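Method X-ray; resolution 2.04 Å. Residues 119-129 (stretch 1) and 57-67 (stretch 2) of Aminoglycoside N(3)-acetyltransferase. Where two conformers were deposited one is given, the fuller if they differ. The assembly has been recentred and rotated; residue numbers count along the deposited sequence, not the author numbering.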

# COMPACT_ATOMS: atom_id res chain seq x y z
N GLY B 119 -7.65 -3.86 1.19
CA GLY B 119 -6.89 -4.40 0.08
C GLY B 119 -6.30 -3.28 -0.75
O GLY B 119 -6.41 -2.10 -0.42
N ARG B 120 -5.68 -3.64 -1.83
CA ARG B 120 -5.04 -2.69 -2.66
C ARG B 120 -5.90 -1.74 -3.45
O ARG B 120 -5.43 -0.72 -3.83
CB ARG B 120 -4.08 -3.38 -3.60
CG ARG B 120 -2.83 -3.92 -2.96
CD ARG B 120 -2.20 -4.95 -3.87
NE ARG B 120 -1.37 -4.29 -4.83
CZ ARG B 120 -1.02 -4.75 -6.01
NH1 ARG B 120 -1.40 -5.93 -6.42
NH2 ARG B 120 -0.26 -4.01 -6.76
N LEU B 121 -7.14 -2.06 -3.72
CA LEU B 121 -7.84 -1.19 -4.67
C LEU B 121 -8.18 0.20 -4.10
O LEU B 121 -8.01 1.20 -4.80
CB LEU B 121 -9.12 -1.84 -5.23
CG LEU B 121 -9.00 -2.35 -6.67
CD1 LEU B 121 -8.69 -1.19 -7.65
CD2 LEU B 121 -7.92 -3.48 -6.74
N PRO B 122 -8.70 0.31 -2.86
CA PRO B 122 -8.98 1.67 -2.33
C PRO B 122 -7.73 2.51 -2.21
O PRO B 122 -7.77 3.72 -2.46
CB PRO B 122 -9.61 1.39 -0.95
CG PRO B 122 -10.29 0.03 -1.15
CD PRO B 122 -9.29 -0.74 -2.00
N GLU B 123 -6.61 1.90 -1.86
CA GLU B 123 -5.38 2.67 -1.75
C GLU B 123 -4.87 3.09 -3.14
O GLU B 123 -4.30 4.17 -3.28
CB GLU B 123 -4.33 1.86 -0.98
CG GLU B 123 -3.01 2.53 -0.85
CD GLU B 123 -2.93 3.55 0.31
OE1 GLU B 123 -3.99 3.95 0.87
OE2 GLU B 123 -1.79 3.99 0.62
N ALA B 124 -5.11 2.27 -4.17
CA ALA B 124 -4.76 2.70 -5.53
C ALA B 124 -5.71 3.80 -6.03
O ALA B 124 -5.26 4.78 -6.65
CB ALA B 124 -4.77 1.50 -6.50
N LEU B 125 -7.01 3.66 -5.77
CA LEU B 125 -7.97 4.66 -6.24
C LEU B 125 -7.68 6.04 -5.63
O LEU B 125 -7.62 7.06 -6.34
CB LEU B 125 -9.40 4.21 -5.90
CG LEU B 125 -10.66 4.85 -6.50
CD1 LEU B 125 -10.92 6.23 -5.92
CD2 LEU B 125 -10.63 4.89 -8.04
N ARG B 126 -7.49 6.10 -4.31
CA ARG B 126 -7.30 7.41 -3.69
C ARG B 126 -6.01 8.07 -4.17
O ARG B 126 -5.93 9.30 -4.17
CB ARG B 126 -7.30 7.30 -2.15
CG ARG B 126 -5.96 6.95 -1.59
CD ARG B 126 -5.89 7.01 -0.08
NE ARG B 126 -4.58 6.52 0.36
CZ ARG B 126 -3.52 7.29 0.57
NH1 ARG B 126 -3.59 8.62 0.44
NH2 ARG B 126 -2.36 6.73 0.94
N ARG B 127 -5.03 7.30 -4.64
CA ARG B 127 -3.80 7.92 -5.12
C ARG B 127 -3.86 8.30 -6.61
O ARG B 127 -2.91 8.88 -7.13
CB ARG B 127 -2.60 6.99 -4.83
CG ARG B 127 -2.39 6.69 -3.28
CD ARG B 127 -1.38 5.55 -2.97
NE ARG B 127 -0.04 5.92 -3.44
CZ ARG B 127 1.07 5.94 -2.70
NH1 ARG B 127 1.03 5.60 -1.42
NH2 ARG B 127 2.23 6.31 -3.26
N ARG B 128 -4.96 7.98 -7.30
CA ARG B 128 -5.08 8.36 -8.70
C ARG B 128 -5.03 9.88 -8.84
O ARG B 128 -5.63 10.60 -8.02
CB ARG B 128 -6.39 7.84 -9.32
CG ARG B 128 -6.38 6.30 -9.60
CD ARG B 128 -5.56 5.94 -10.84
NE ARG B 128 -6.21 6.40 -12.06
CZ ARG B 128 -6.37 5.64 -13.15
NH1 ARG B 128 -5.92 4.39 -13.17
NH2 ARG B 128 -6.98 6.14 -14.22
N PRO B 129 -4.41 10.41 -9.91
CA PRO B 129 -4.54 11.84 -10.21
C PRO B 129 -6.01 12.24 -10.29
O PRO B 129 -6.81 11.53 -10.89
CB PRO B 129 -3.85 11.98 -11.58
CG PRO B 129 -2.88 10.85 -11.62
CD PRO B 129 -3.56 9.71 -10.89
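Stretch 2 (57-67) GPQTVIDALLD

A recurring principle of helix packing is that a charged pair can close one end of a contact whose middle is built from small and branched apolar side chains, and these two segments of an aminoglycoside N(3)-acetyltransferase illustrate it well. The strongest polar link is the salt bridge between Arg128, in the loop that follows the first helix, and Asp63, on the second. Arg128 NH2 donates to Asp63 OD1 at 2.8 Å with an N-H...acceptor angle of 161°, and a weak second hydrogen bond runs from Arg128 NH1 to Asp63 OD2 at 3.3 Å. Its chi1, chi2 and chi3 are all in m, which keeps the arginine side chain folded and compact while its guanidinium reaches Asp63. Asp63 OD1 lies at the edge of the guanidinium, near its plane, which leaves a face free for apolar contact: Ile62 CG2 covers it, 3.5 Å from Arg128 NH1. Leu66 CD1 comes to 3.4 Å from Arg128 NH2, so the charged group is bordered by hydrocarbon as well as by its counterion.

Stretch 2 is helical from Pro58 through Asp67, and the helix runs on beyond it, with Gly57 at the N-cap position. Gly57 has a positive phi of 64°, a value that favours glycine. Its carbonyl accepts the first backbone bond of the helix, from Thr60 N to Gly57 O at 2.9 Å, and i to i+4 bonds such as Ile62 N to Pro58 O, 3.0 Å, carry the helix onward. Its axis approaches that of the helix at 120-126 to 9.6 Å, and their N-to-C directions diverge by 68° (signed crossing angle -68°). The backbones come close at Leu121 and Pro58, where Leu121 CA and Pro58 CA are 5.6 Å apart; Leu125 CA and Ile62 CA are 7.1 Å apart.

Ala124 sits at the centre of the apolar contact. Its CA-to-CB bond points toward the second helix, and the short side chain meets two residues one turn apart: Ala124 CB is 3.6 Å from Pro58 CB and 3.8 Å from Ile62 CD1. Leu121 starts sideways, but its end comes nearer, placing Leu121 CD1 3.7 Å from Ile62 CG1 and 4.2 Å from Val61 CG1, while Leu121 CD2 lies 3.9 Å from Pro58 CB. Leu125 adds a looser contact, Leu125 CD2 to Ile62 CG1 at 4.2 Å. At the N-terminal end of the first helix, Pro58 CD lies over one face of the Arg120 guanidinium, 3.4 Å from Arg120 NH2, whose polar needs are met elsewhere in the structure.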

# COMPACT_ATOMS: atom_id res chain seq x y z
N GLY B 57 -2.31 -5.10 -12.41
CA GLY B 57 -2.77 -4.93 -11.05
C GLY B 57 -3.92 -3.95 -10.90
O GLY B 57 -4.78 -3.80 -11.79
N PRO B 58 -3.96 -3.27 -9.74
CA PRO B 58 -5.09 -2.36 -9.43
C PRO B 58 -5.34 -1.32 -10.52
O PRO B 58 -6.51 -1.00 -10.80
CB PRO B 58 -4.67 -1.70 -8.10
CG PRO B 58 -3.81 -2.72 -7.43
CD PRO B 58 -3.03 -3.39 -8.60
N GLN B 59 -4.28 -0.79 -11.14
CA GLN B 59 -4.45 0.24 -12.16
C GLN B 59 -5.35 -0.26 -13.30
O GLN B 59 -6.14 0.52 -13.87
CB GLN B 59 -3.08 0.67 -12.71
CG GLN B 59 -2.17 1.40 -11.72
CD GLN B 59 -2.83 2.64 -11.10
OE1 GLN B 59 -2.84 2.81 -9.87
NE2 GLN B 59 -3.38 3.51 -11.95
N THR B 60 -5.24 -1.55 -13.63
CA THR B 60 -6.03 -2.11 -14.72
C THR B 60 -7.50 -2.23 -14.34
O THR B 60 -8.39 -1.94 -15.16
CB THR B 60 -5.42 -3.45 -15.11
OG1 THR B 60 -4.18 -3.19 -15.78
CG2 THR B 60 -6.36 -4.26 -16.00
N VAL B 61 -7.78 -2.63 -13.10
CA VAL B 61 -9.16 -2.67 -12.63
C VAL B 61 -9.77 -1.28 -12.67
O VAL B 61 -10.89 -1.09 -13.16
CB VAL B 61 -9.24 -3.29 -11.22
CG1 VAL B 61 -10.68 -3.25 -10.68
CG2 VAL B 61 -8.72 -4.77 -11.25
N ILE B 62 -9.04 -0.27 -12.20
CA ILE B 62 -9.58 1.09 -12.17
C ILE B 62 -9.84 1.61 -13.59
O ILE B 62 -10.90 2.17 -13.88
CB ILE B 62 -8.63 2.03 -11.41
CG1 ILE B 62 -8.65 1.69 -9.92
CG2 ILE B 62 -8.99 3.52 -11.68
CD1 ILE B 62 -7.39 2.29 -9.19
N ASP B 63 -8.90 1.39 -14.50
CA ASP B 63 -9.09 1.89 -15.85
C ASP B 63 -10.21 1.16 -16.59
O ASP B 63 -10.91 1.77 -17.42
CB ASP B 63 -7.78 1.81 -16.60
CG ASP B 63 -6.83 2.99 -16.22
OD1 ASP B 63 -7.31 4.15 -16.09
OD2 ASP B 63 -5.62 2.76 -16.04
N ALA B 64 -10.43 -0.13 -16.30
CA ALA B 64 -11.58 -0.82 -16.88
C ALA B 64 -12.89 -0.23 -16.36
O ALA B 64 -13.85 -0.05 -17.12
CB ALA B 64 -11.51 -2.33 -16.57
N LEU B 65 -12.96 0.04 -15.06
CA LEU B 65 -14.15 0.67 -14.49
C LEU B 65 -14.40 2.04 -15.13
O LEU B 65 -15.55 2.39 -15.41
CB LEU B 65 -14.00 0.81 -12.97
CG LEU B 65 -14.15 -0.51 -12.21
CD1 LEU B 65 -13.58 -0.44 -10.77
CD2 LEU B 65 -15.64 -0.93 -12.17
N LEU B 66 -13.34 2.84 -15.32
CA LEU B 66 -13.47 4.14 -15.99
C LEU B 66 -13.91 3.98 -17.43
O LEU B 66 -14.63 4.84 -17.96
CB LEU B 66 -12.15 4.90 -15.92
CG LEU B 66 -11.75 5.30 -14.48
CD1 LEU B 66 -10.34 5.87 -14.44
CD2 LEU B 66 -12.76 6.30 -13.89
N ASP B 67 -13.43 2.93 -18.11
CA ASP B 67 -13.88 2.67 -19.47
C ASP B 67 -15.39 2.45 -19.52
O ASP B 67 -16.05 2.91 -20.46
CB ASP B 67 -13.17 1.45 -20.06
CG ASP B 67 -11.66 1.68 -20.29
OD1 ASP B 67 -11.18 2.83 -20.32
OD2 ASP B 67 -10.92 0.67 -20.43